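Local coordinates for protein glutamate racemase (Francisella tularensis subsp. tularensis, PDB 3OUT) that belongs to the Asp/Glu/hydantoin racemase family of alpha/beta proteins and holds D-glutamic acid in a pocket lined by loops that follow strands of both of its parallel sheets, at residues V12-G16 against C77-S81; I17-V23 against V248-L253; I54-A59 against I83-V88; A62-I66 against V88-A92; I98-A103 against A211-L215. The contacts are given in a common frame with arbitrary orientation. Where two conformers were deposited one is given. Numbering follows the deposited sequence.

Contact 1: V12-G16 against C77-S81. With DGL (D-glutamic acid), chain E.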
# COMPACT_ATOMS: atom_id res chain seq x y z
N VAL B 12 -15.47 -7.10 12.04
CA VAL B 12 -14.82 -6.32 13.04
C VAL B 12 -13.62 -5.63 12.39
O VAL B 12 -12.66 -6.28 11.95
CB VAL B 12 -14.35 -7.17 14.27
CG1 VAL B 12 -13.55 -6.27 15.23
CG2 VAL B 12 -15.52 -7.88 14.95
N PHE B 13 -13.72 -4.30 12.32
CA PHE B 13 -12.84 -3.40 11.55
C PHE B 13 -11.83 -2.73 12.48
O PHE B 13 -12.21 -1.89 13.30
CB PHE B 13 -13.78 -2.42 10.86
CG PHE B 13 -13.16 -1.51 9.78
CD1 PHE B 13 -11.85 -1.05 9.84
CD2 PHE B 13 -13.95 -1.07 8.73
CE1 PHE B 13 -11.39 -0.19 8.86
CE2 PHE B 13 -13.49 -0.20 7.78
CZ PHE B 13 -12.20 0.20 7.80
N ASP B 14 -10.55 -3.12 12.37
CA ASP B 14 -9.52 -2.61 13.27
C ASP B 14 -8.42 -1.98 12.43
O ASP B 14 -8.24 -2.28 11.23
CB ASP B 14 -8.94 -3.78 14.08
CG ASP B 14 -8.17 -3.36 15.32
OD1 ASP B 14 -8.18 -2.16 15.72
OD2 ASP B 14 -7.52 -4.30 15.91
N SER B 15 -7.64 -1.15 13.10
CA SER B 15 -6.32 -0.77 12.60
C SER B 15 -5.39 -1.99 12.82
O SER B 15 -4.83 -2.55 11.87
CB SER B 15 -5.82 0.50 13.31
OG SER B 15 -6.07 0.39 14.71
N GLY B 16 -5.29 -2.43 14.07
CA GLY B 16 -4.67 -3.71 14.34
C GLY B 16 -4.47 -3.96 15.82
O GLY B 16 -4.24 -3.04 16.59
N CYS B 77 -11.61 0.34 16.38
CA CYS B 77 -10.49 1.26 16.54
C CYS B 77 -11.02 2.68 16.73
O CYS B 77 -11.81 3.19 15.91
CB CYS B 77 -9.63 1.22 15.29
SG CYS B 77 -8.25 2.39 15.35
N ASN B 78 -10.60 3.33 17.81
CA ASN B 78 -10.99 4.70 18.07
C ASN B 78 -10.43 5.69 17.05
O ASN B 78 -11.05 6.70 16.73
CB ASN B 78 -10.55 5.15 19.46
CG ASN B 78 -11.31 4.48 20.59
OD1 ASN B 78 -12.31 5.05 21.13
ND2 ASN B 78 -10.85 3.30 20.99
N THR B 79 -9.24 5.39 16.53
CA THR B 79 -8.55 6.28 15.59
C THR B 79 -9.30 6.26 14.26
O THR B 79 -9.61 7.31 13.72
CB THR B 79 -7.03 5.88 15.41
OG1 THR B 79 -6.38 5.89 16.69
CG2 THR B 79 -6.36 6.79 14.41
N ILE B 80 -9.64 5.08 13.75
CA ILE B 80 -10.48 4.99 12.53
C ILE B 80 -11.87 5.61 12.78
O ILE B 80 -12.36 6.37 11.95
CB ILE B 80 -10.62 3.53 12.04
CG1 ILE B 80 -9.24 2.98 11.67
CG2 ILE B 80 -11.58 3.44 10.81
CD1 ILE B 80 -9.22 1.44 11.37
N SER B 81 -12.46 5.32 13.93
CA SER B 81 -13.79 5.93 14.23
C SER B 81 -13.76 7.46 14.25
O SER B 81 -14.70 8.12 13.83
CB SER B 81 -14.27 5.46 15.59
OG SER B 81 -14.51 4.03 15.62
N DGL E . -4.32 0.17 16.90
CA DGL E . -3.95 1.54 17.38
C DGL E . -3.05 2.23 16.40
O DGL E . -2.98 1.79 15.23
CB DGL E . -5.15 2.47 17.57
CG DGL E . -6.28 1.91 18.46
CD DGL E . -7.33 2.92 18.87
OE1 DGL E . -7.15 4.12 18.63
OE2 DGL E . -8.34 2.47 19.49
OXT DGL E . -2.42 3.26 16.73
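The side-chain rotamers show how the end of one strand meets the start of a helix here. Phe13, in the t rotamer, leaves the strand sideways and swings its ring back until CE1 lies 3.7 Å from Ile80 CD1. Ile80 (m, t) extends toward the strand, and its CD1 also comes within 3.5 Å of Ser15 N, so a single methyl touches both the Phe13 ring and the backbone at Ser15. Asp14 starts out away from the helix but curls round to place OD1 3.7 Å from Cys77 CB, while its OD2 is hydrogen-bonded to Tyr37 and Gly19. The t rotamer of Cys77 serves two ends: SG lies 3.0 Å from Ser15 OG, and it is also the N-cap, accepting from Ile80 N at 3.4 Å with a nearly straight geometry. Ser81 OG closes the first turn by donating to Cys77 O (2.8 Å). The p rotamer of Ser15 lets OG accept from DGL N at 2.8 Å. At the other end of the ligand, Asn78 N (2.9 Å) and Asn78 ND2 (3.0 Å) bind DGL OE2, and Thr79 OG1 donates to DGL OE1 at 2.7 Å. This is a ligand site of the classic parallel alpha/beta kind, built where strands give way to loops at their C-terminal ends, with a carboxylate received by the first turn of a helix.

Contact 2: I17-V23 against V248-L253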
# COMPACT_ATOMS: atom_id res chain seq x y z
N ILE B 17 -4.54 -5.26 16.16
CA ILE B 17 -4.20 -5.80 17.48
C ILE B 17 -5.16 -5.51 18.65
O ILE B 17 -5.65 -6.47 19.31
CB ILE B 17 -2.75 -5.41 17.96
CG1 ILE B 17 -1.71 -5.96 16.98
CG2 ILE B 17 -2.50 -5.93 19.38
CD1 ILE B 17 -0.32 -5.62 17.27
N GLY B 18 -5.45 -4.24 18.94
CA GLY B 18 -6.33 -3.95 20.09
C GLY B 18 -7.81 -4.22 19.89
O GLY B 18 -8.58 -4.43 20.83
N GLY B 19 -8.25 -4.16 18.64
CA GLY B 19 -9.66 -4.45 18.29
C GLY B 19 -10.08 -5.88 18.51
O GLY B 19 -11.26 -6.19 18.36
N LEU B 20 -9.12 -6.77 18.79
CA LEU B 20 -9.42 -8.18 19.05
C LEU B 20 -10.30 -8.31 20.31
O LEU B 20 -11.01 -9.30 20.45
CB LEU B 20 -8.13 -9.02 19.18
CG LEU B 20 -7.44 -9.20 17.83
CD1 LEU B 20 -6.00 -9.62 17.98
CD2 LEU B 20 -8.27 -10.25 16.99
N THR B 21 -10.24 -7.34 21.21
CA THR B 21 -11.13 -7.35 22.36
C THR B 21 -12.61 -7.36 21.96
O THR B 21 -13.42 -7.99 22.65
CB THR B 21 -10.85 -6.21 23.31
OG1 THR B 21 -9.57 -6.41 23.93
CG2 THR B 21 -11.95 -6.14 24.36
N ILE B 22 -12.96 -6.67 20.86
CA ILE B 22 -14.36 -6.64 20.37
C ILE B 22 -14.78 -8.04 19.93
O ILE B 22 -15.93 -8.45 20.11
CB ILE B 22 -14.56 -5.66 19.19
CG1 ILE B 22 -14.45 -4.22 19.69
CG2 ILE B 22 -15.90 -5.90 18.45
CD1 ILE B 22 -15.72 -3.64 20.25
N VAL B 23 -13.85 -8.80 19.35
CA VAL B 23 -14.14 -10.17 18.97
C VAL B 23 -14.50 -11.00 20.23
O VAL B 23 -15.50 -11.72 20.25
CB VAL B 23 -12.96 -10.80 18.19
CG1 VAL B 23 -13.27 -12.26 17.84
CG2 VAL B 23 -12.74 -10.00 16.90
N VAL B 248 0.89 -11.05 21.04
CA VAL B 248 0.30 -9.77 21.47
C VAL B 248 -1.20 -9.76 21.13
O VAL B 248 -2.02 -9.31 21.94
CB VAL B 248 1.09 -8.56 20.93
CG1 VAL B 248 0.44 -7.24 21.37
CG2 VAL B 248 2.53 -8.61 21.38
N GLY B 249 -1.59 -10.28 19.96
CA GLY B 249 -3.00 -10.30 19.61
C GLY B 249 -3.83 -11.13 20.57
O GLY B 249 -4.91 -10.76 20.97
N GLU B 250 -3.31 -12.31 20.92
CA GLU B 250 -4.05 -13.24 21.77
C GLU B 250 -4.09 -12.75 23.21
O GLU B 250 -4.99 -13.15 23.94
CB GLU B 250 -3.53 -14.67 21.62
CG GLU B 250 -3.85 -15.21 20.23
CD GLU B 250 -3.41 -16.65 20.01
OE1 GLU B 250 -2.83 -17.29 20.92
OE2 GLU B 250 -3.65 -17.14 18.89
N MSE B 251 -3.18 -11.85 23.58
CA MSE B 251 -3.29 -11.11 24.89
C MSE B 251 -4.61 -10.33 24.95
O MSE B 251 -5.27 -10.32 25.99
CB MSE B 251 -2.08 -10.20 25.13
CG MSE B 251 -2.08 -9.47 26.46
SE MSE B 251 -0.63 -8.20 26.69
CE MSE B 251 -1.06 -6.80 25.36
N PHE B 252 -5.04 -9.75 23.82
CA PHE B 252 -6.30 -9.01 23.74
C PHE B 252 -7.46 -9.94 23.53
O PHE B 252 -8.53 -9.70 24.10
CB PHE B 252 -6.26 -7.98 22.60
CG PHE B 252 -5.45 -6.76 22.93
CD1 PHE B 252 -4.12 -6.69 22.60
CD2 PHE B 252 -6.00 -5.71 23.63
CE1 PHE B 252 -3.35 -5.60 22.89
CE2 PHE B 252 -5.22 -4.58 23.94
CZ PHE B 252 -3.90 -4.54 23.58
N LEU B 253 -7.29 -10.96 22.70
CA LEU B 253 -8.42 -11.84 22.32
C LEU B 253 -8.77 -12.77 23.47
O LEU B 253 -9.93 -13.09 23.67
CB LEU B 253 -8.07 -12.68 21.09
CG LEU B 253 -9.16 -13.63 20.57
CD1 LEU B 253 -10.44 -12.86 20.21
CD2 LEU B 253 -8.63 -14.37 19.36
O HOH W 1 -9.15 -8.20 26.30
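A buried, mostly apolar contact joins the turn after the first strand to the helix near the C-terminus, bringing together parts of the chain more than 220 residues apart. Its backbone element is a type I turn from Ile17 to Leu20, which leads into helix 20-29. Glycine makes the close approach possible on both sides. Gly18 CA stands 4.0 Å from the centroid of the Phe252 ring, almost on the ring normal, a CH-pi contact that lays the turn flat over one face. In the helix, Gly249 makes room for Leu20: Leu20 CD1 sits 3.4 Å from Gly249 O, and a beta carbon on the glycine would crowd that methyl. Ile17 CG2 fills the next gap, 3.6 Å from Phe252 CE1 and 3.8 Å from Val248 CG1; one turn on from Leu20, Val23 CG1 meets Leu253 CD1 at 3.7 Å. Polar bridging falls to a water, which donates to Phe252 O at 2.7 Å and is hydrogen-bonded to Thr21 OG1 at 3.0 Å. Glu250, facing away, pairs with Arg246 of its own chain and with Arg246 of a second subunit. Leu20 and Leu253 both rest on Phe236 of strand 234-238, while the Phe252 ring meets that of His188 and touches Ile153 of helix 149-154.

Contact 3: I54-A59 against I83-V88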
# COMPACT_ATOMS: atom_id res chain seq x y z
N ILE B 54 -5.01 8.00 7.11
CA ILE B 54 -5.94 7.14 7.83
C ILE B 54 -7.19 6.93 7.01
O ILE B 54 -7.66 5.78 6.92
CB ILE B 54 -6.27 7.66 9.24
CG1 ILE B 54 -5.00 7.60 10.13
CG2 ILE B 54 -7.45 6.86 9.83
CD1 ILE B 54 -5.07 8.46 11.38
N GLN B 55 -7.71 7.98 6.37
CA GLN B 55 -8.87 7.82 5.49
C GLN B 55 -8.60 6.91 4.29
O GLN B 55 -9.46 6.12 3.93
CB GLN B 55 -9.44 9.16 5.01
CG GLN B 55 -10.02 9.96 6.13
CD GLN B 55 -10.85 11.16 5.67
OE1 GLN B 55 -10.80 11.59 4.53
NE2 GLN B 55 -11.70 11.64 6.57
N LYS B 56 -7.44 7.06 3.65
CA LYS B 56 -7.04 6.22 2.54
C LYS B 56 -7.03 4.76 2.95
O LYS B 56 -7.64 3.91 2.28
CB LYS B 56 -5.64 6.64 2.03
CG LYS B 56 -5.20 5.78 0.86
CD LYS B 56 -3.78 6.11 0.43
CE LYS B 56 -3.35 5.27 -0.81
NZ LYS B 56 -3.96 5.80 -2.12
N PHE B 57 -6.39 4.45 4.09
CA PHE B 57 -6.27 3.08 4.57
C PHE B 57 -7.64 2.51 4.90
O PHE B 57 -7.99 1.35 4.51
CB PHE B 57 -5.41 3.05 5.83
CG PHE B 57 -3.95 3.29 5.63
CD1 PHE B 57 -3.37 3.38 4.39
CD2 PHE B 57 -3.16 3.42 6.78
CE1 PHE B 57 -2.01 3.58 4.28
CE2 PHE B 57 -1.81 3.62 6.68
CZ PHE B 57 -1.26 3.69 5.43
N ALA B 58 -8.47 3.30 5.58
CA ALA B 58 -9.81 2.82 6.00
C ALA B 58 -10.72 2.53 4.81
O ALA B 58 -11.49 1.57 4.87
CB ALA B 58 -10.51 3.84 6.92
N ALA B 59 -10.60 3.32 3.74
CA ALA B 59 -11.41 3.04 2.55
C ALA B 59 -11.07 1.65 1.97
O ALA B 59 -11.94 0.92 1.56
CB ALA B 59 -11.30 4.14 1.49
N ILE B 83 -11.75 9.52 12.64
CA ILE B 83 -11.27 10.18 11.43
C ILE B 83 -11.92 9.70 10.15
O ILE B 83 -12.04 10.50 9.21
CB ILE B 83 -9.71 10.08 11.36
CG1 ILE B 83 -9.12 10.99 12.44
CG2 ILE B 83 -9.15 10.37 9.95
CD1 ILE B 83 -7.68 10.62 12.90
N ALA B 84 -12.37 8.44 10.12
CA ALA B 84 -12.85 7.80 8.89
C ALA B 84 -14.20 7.16 8.98
O ALA B 84 -14.59 6.44 8.05
CB ALA B 84 -11.78 6.74 8.40
N LYS B 85 -14.99 7.46 10.02
CA LYS B 85 -16.29 6.84 10.14
C LYS B 85 -17.14 7.11 8.93
O LYS B 85 -17.81 6.21 8.43
CB LYS B 85 -17.02 7.33 11.40
CG LYS B 85 -18.34 6.62 11.71
CD LYS B 85 -18.94 7.12 13.02
CE LYS B 85 -19.37 8.57 13.00
NZ LYS B 85 -20.27 8.89 14.18
N ASP B 86 -17.17 8.35 8.44
CA ASP B 86 -18.03 8.68 7.31
C ASP B 86 -17.58 8.02 6.01
O ASP B 86 -18.42 7.59 5.23
CB ASP B 86 -18.13 10.20 7.14
CG ASP B 86 -18.98 10.86 8.25
OD1 ASP B 86 -19.67 10.17 9.04
OD2 ASP B 86 -18.94 12.10 8.32
N ILE B 87 -16.26 7.95 5.79
CA ILE B 87 -15.67 7.23 4.66
C ILE B 87 -16.17 5.78 4.68
O ILE B 87 -16.60 5.25 3.65
CB ILE B 87 -14.10 7.21 4.79
CG1 ILE B 87 -13.49 8.63 4.55
CG2 ILE B 87 -13.47 6.16 3.85
CD1 ILE B 87 -13.54 9.06 3.13
N VAL B 88 -16.13 5.16 5.85
CA VAL B 88 -16.55 3.74 5.99
C VAL B 88 -18.06 3.56 5.76
O VAL B 88 -18.48 2.67 5.03
CB VAL B 88 -16.13 3.12 7.35
CG1 VAL B 88 -16.67 1.66 7.51
CG2 VAL B 88 -14.60 3.14 7.49
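Two alanines form the apolar centre, Ala58 CB meeting Ala84 CB at 3.5 Å, and their small size lets the helices come close. The axes of the two short segments pass 8.9 Å apart and cross at -38°, with Gln55 and Ala84 nearest in backbone terms at 5.2 Å between CA atoms. Further apolar pairs flank this one along the groove: Ile54 CD1 touches Ile83 CD1 at 3.7 Å toward the N-terminal ends, and further on Ala59 CB lies 3.8 Å from Ile87 CG2, with Val88 CG2 4.2 Å from Ala58 CB. Gln55 then leads out to the polar edge. Its CD packs 3.8 Å from Ile87 CG1, and NE2 donates a nearly straight hydrogen bond of 2.9 Å to Ile83 O. Helix 83-88 is kinked here, Ile87 N making no bond to the turn before, so the carbonyl that would normally take that proton serves the glutamine instead. Beyond the edge, a third subunit packs its Ser264 on Gln55 and its Ser267 on Ile87. Inward, Ala58 and Val88 rest on Phe13 of strand 10-14, while Ile54 and Ile83 both touch Ala121 of helix 120-125.

Contact 4: A62-I66 against V88-A92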
# COMPACT_ATOMS: atom_id res chain seq x y z
N ALA B 62 -12.56 -1.09 4.30
CA ALA B 62 -14.02 -1.07 4.12
C ALA B 62 -14.43 -1.82 2.88
O ALA B 62 -15.34 -2.67 2.93
CB ALA B 62 -14.58 0.37 4.09
N LYS B 63 -13.73 -1.57 1.77
CA LYS B 63 -14.05 -2.25 0.53
C LYS B 63 -13.81 -3.75 0.66
O LYS B 63 -14.58 -4.57 0.15
CB LYS B 63 -13.29 -1.64 -0.66
CG LYS B 63 -13.74 -0.22 -0.90
CD LYS B 63 -12.83 0.53 -1.89
CE LYS B 63 -13.19 2.01 -1.94
NZ LYS B 63 -12.32 2.79 -2.94
N PHE B 64 -12.71 -4.15 1.31
CA PHE B 64 -12.44 -5.56 1.51
C PHE B 64 -13.58 -6.20 2.28
O PHE B 64 -14.05 -7.27 1.92
CB PHE B 64 -11.10 -5.75 2.27
CG PHE B 64 -10.75 -7.18 2.52
CD1 PHE B 64 -11.32 -7.87 3.57
CD2 PHE B 64 -9.88 -7.84 1.68
CE1 PHE B 64 -11.00 -9.19 3.79
CE2 PHE B 64 -9.56 -9.18 1.89
CZ PHE B 64 -10.12 -9.84 2.97
N LEU B 65 -14.05 -5.57 3.35
CA LEU B 65 -15.10 -6.21 4.16
C LEU B 65 -16.42 -6.31 3.42
O LEU B 65 -17.13 -7.30 3.56
CB LEU B 65 -15.28 -5.45 5.48
CG LEU B 65 -14.18 -5.66 6.51
CD1 LEU B 65 -14.32 -4.72 7.70
CD2 LEU B 65 -14.08 -7.14 6.98
N ILE B 66 -16.76 -5.26 2.66
CA ILE B 66 -18.01 -5.24 1.90
C ILE B 66 -18.00 -6.32 0.81
O ILE B 66 -19.02 -6.97 0.57
CB ILE B 66 -18.33 -3.84 1.36
CG1 ILE B 66 -18.64 -2.89 2.53
CG2 ILE B 66 -19.48 -3.89 0.30
CD1 ILE B 66 -19.87 -3.20 3.46
N VAL B 88 -16.13 5.16 5.85
CA VAL B 88 -16.55 3.74 5.99
C VAL B 88 -18.06 3.56 5.76
O VAL B 88 -18.48 2.67 5.03
CB VAL B 88 -16.13 3.12 7.35
CG1 VAL B 88 -16.67 1.66 7.51
CG2 VAL B 88 -14.60 3.14 7.49
N GLN B 89 -18.85 4.42 6.40
CA GLN B 89 -20.30 4.44 6.21
C GLN B 89 -20.72 4.60 4.74
O GLN B 89 -21.65 3.92 4.27
CB GLN B 89 -20.92 5.52 7.12
CG GLN B 89 -21.02 5.07 8.59
CD GLN B 89 -21.47 6.15 9.59
OE1 GLN B 89 -21.62 7.33 9.25
NE2 GLN B 89 -21.61 5.74 10.84
N GLU B 90 -20.01 5.46 4.01
CA GLU B 90 -20.33 5.74 2.61
C GLU B 90 -20.10 4.52 1.73
O GLU B 90 -20.87 4.23 0.82
CB GLU B 90 -19.48 6.91 2.09
CG GLU B 90 -19.97 7.43 0.77
CD GLU B 90 -21.31 8.17 0.90
OE1 GLU B 90 -22.14 8.03 -0.02
OE2 GLU B 90 -21.54 8.87 1.93
N ILE B 91 -19.01 3.82 2.00
CA ILE B 91 -18.72 2.55 1.33
C ILE B 91 -19.69 1.43 1.73
O ILE B 91 -20.09 0.64 0.86
CB ILE B 91 -17.23 2.13 1.57
CG1 ILE B 91 -16.34 3.15 0.88
CG2 ILE B 91 -16.92 0.70 1.07
CD1 ILE B 91 -14.89 3.18 1.39
N ALA B 92 -20.05 1.36 3.00
CA ALA B 92 -20.90 0.29 3.48
C ALA B 92 -22.34 0.42 2.93
O ALA B 92 -23.03 -0.58 2.83
CB ALA B 92 -20.90 0.23 5.03
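Ile91 is the principal bump. Its CA-to-CB bond points toward the opposing helix; CG2 settles 3.8 Å from Ala62 CB and 3.9 Å from Lys63 CG, and stands 4.2 Å from Ile66 CG1, while CD1 reaches back to Ala59 CA at 3.7 Å. Ala59, Ala62, Lys63 and Ile66 thus surround it as a four-sided hollow, in the manner of a knob in a hole. Ala62 leaves the floor of that hollow low; next to it, Val88 CG1 approaches Ala62 CB at 4.2 Å. The two segments run in nearly the same direction, 30° apart and crossing at -30°, with axes 9.5 Å from each other. Such a pairing follows from successive beta-alpha-beta crossovers: helix 51-67 leads into strand 72-75 and helix 78-92 leads out of it, so neighbouring parallel helices cover the same face of the sheet. A second bump points the other way. Ile66 projects CD1 over the last turn of helix 78-92, where Ala92 offers a shallow seat, its CA 3.6 Å and its CB 3.9 Å from that methyl. On the outer side the aliphatic part of Lys63 lies along the flank of Ile91; on the sheet side Ala62 and Val88 share Phe13 of strand 10-14 as their base.

Contact 5: I98-A103 against A211-L215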
# COMPACT_ATOMS: atom_id res chain seq x y z
N ILE B 98 -21.41 0.38 13.36
CA ILE B 98 -21.38 0.76 14.76
C ILE B 98 -19.94 1.17 15.04
O ILE B 98 -19.03 0.56 14.51
CB ILE B 98 -21.73 -0.45 15.65
CG1 ILE B 98 -23.18 -0.96 15.43
CG2 ILE B 98 -21.46 -0.16 17.12
CD1 ILE B 98 -24.20 0.05 15.75
N ASP B 99 -19.71 2.16 15.87
CA ASP B 99 -18.31 2.61 16.16
C ASP B 99 -18.08 2.82 17.65
O ASP B 99 -19.02 3.14 18.39
CB ASP B 99 -17.92 3.85 15.39
CG ASP B 99 -18.57 5.08 15.91
OD1 ASP B 99 -19.77 5.32 15.59
OD2 ASP B 99 -17.92 5.79 16.70
N VAL B 100 -16.84 2.65 18.09
CA VAL B 100 -16.52 2.70 19.52
C VAL B 100 -16.62 4.10 20.12
O VAL B 100 -16.85 4.21 21.32
CB VAL B 100 -15.13 2.11 19.87
CG1 VAL B 100 -15.17 0.60 19.80
CG2 VAL B 100 -13.95 2.67 18.94
N ILE B 101 -16.46 5.17 19.34
CA ILE B 101 -16.60 6.51 19.89
C ILE B 101 -18.07 6.77 20.23
O ILE B 101 -18.36 7.29 21.31
CB ILE B 101 -16.00 7.59 18.98
CG1 ILE B 101 -14.49 7.39 18.87
CG2 ILE B 101 -16.33 9.00 19.48
CD1 ILE B 101 -13.77 8.45 18.06
N THR B 102 -18.98 6.38 19.34
CA THR B 102 -20.43 6.46 19.68
C THR B 102 -20.73 5.73 20.98
O THR B 102 -21.50 6.22 21.82
CB THR B 102 -21.30 5.93 18.50
OG1 THR B 102 -21.02 6.72 17.34
CG2 THR B 102 -22.78 5.96 18.83
N ALA B 103 -20.15 4.56 21.15
CA ALA B 103 -20.30 3.79 22.39
C ALA B 103 -19.77 4.55 23.60
O ALA B 103 -20.44 4.64 24.63
CB ALA B 103 -19.60 2.43 22.25
N ALA B 211 -20.02 -0.99 22.71
CA ALA B 211 -20.10 -1.07 21.25
C ALA B 211 -20.64 -2.41 20.78
O ALA B 211 -21.50 -2.51 19.90
CB ALA B 211 -18.66 -0.75 20.58
N SER B 212 -20.14 -3.49 21.39
CA SER B 212 -20.65 -4.82 21.06
C SER B 212 -22.14 -4.97 21.36
O SER B 212 -22.88 -5.53 20.57
CB SER B 212 -19.83 -5.88 21.79
OG SER B 212 -18.45 -5.73 21.47
N LYS B 213 -22.58 -4.44 22.51
CA LYS B 213 -24.02 -4.43 22.86
C LYS B 213 -24.87 -3.65 21.89
O LYS B 213 -26.00 -4.07 21.61
CB LYS B 213 -24.20 -3.92 24.27
CG LYS B 213 -23.60 -4.89 25.27
CD LYS B 213 -24.04 -4.65 26.66
CE LYS B 213 -23.73 -3.32 27.20
NZ LYS B 213 -24.24 -3.21 28.62
N MSE B 214 -24.35 -2.53 21.38
CA MSE B 214 -25.05 -1.76 20.36
C MSE B 214 -25.26 -2.61 19.11
O MSE B 214 -26.32 -2.55 18.49
CB MSE B 214 -24.32 -0.43 20.05
CG MSE B 214 -24.42 0.56 21.18
SE MSE B 214 -23.36 2.12 20.76
CE MSE B 214 -24.42 3.45 21.73
N LEU B 215 -24.25 -3.37 18.71
CA LEU B 215 -24.38 -4.25 17.57
C LEU B 215 -25.41 -5.36 17.87
O LEU B 215 -26.27 -5.60 17.07
CB LEU B 215 -23.03 -4.84 17.18
CG LEU B 215 -23.09 -5.83 16.00
CD1 LEU B 215 -23.83 -5.24 14.81
CD2 LEU B 215 -21.70 -6.23 15.59
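The first segment opens on an edge strand of the sheet, and Ile98 there makes its broadest contact. Directed at helix 208-221, it sets CG2 3.6 Å from Ala211 O and 4.1 Å from Met214 CB, with CG1 4.1 Å from Leu215 CA, so that it spans a full turn of that helix. Asp99 points away and acts on its own segment: as the N-cap of helix 100-106 it accepts from Thr102 N at OD2 (2.9 Å) and from Thr102 OG1 at OD1 (2.6 Å), fixing the abrupt change from strand to helix. Val100 also starts away from helix 208-221, yet its CG1 comes 3.8 Å from Ala211 CB. Next to approach is Thr102, whose backbone O lies 4.0 Å from CE of Met214, a residue present as selenomethionine. Ala103 ends the walk with close alanine packing, its CB 3.5 Å from Ala211 N and 3.7 Å from Ala211 CB, and with its CA 3.8 Å from Met214 SE. The long selenomethionine side chain thereby reaches across to Thr102 and Ala103, while Ala211 fits between strand and helix. Ile98 is hydrogen-bonded through its backbone to Ile73 and Ile75; helix 208-221 lies over strand 72-75, touching Ile74 and Ala72, and turns Ser212 to helix 20-29, while Asp99 and Val100 face Ser81 of helix 78-92.

In the fold
Contact 1 lies at the centre of the set, touching all four others. Strand 10-14 belongs to the six-stranded parallel sheet, and the helices divide between its faces: contacts 3 and 4, 9 Å apart between centres and sharing Val88, follow helices 51-67 and 78-92 beneath Phe13, while Val12 faces helix 20-29 of contact 2. Contact 5 adds helix 208-221 to that second side, meeting contact 2 through Ile22. Along the chain contacts 1, 3 and 4 cross, contact 5 follows in series, and contact 2 encloses contacts 3, 4 and 5. Local crossovers and two long-range closures, contacts 2 and 5, pack around this sheet; contact 1 holds D-glutamic acid, and contact 4 lies farther from it.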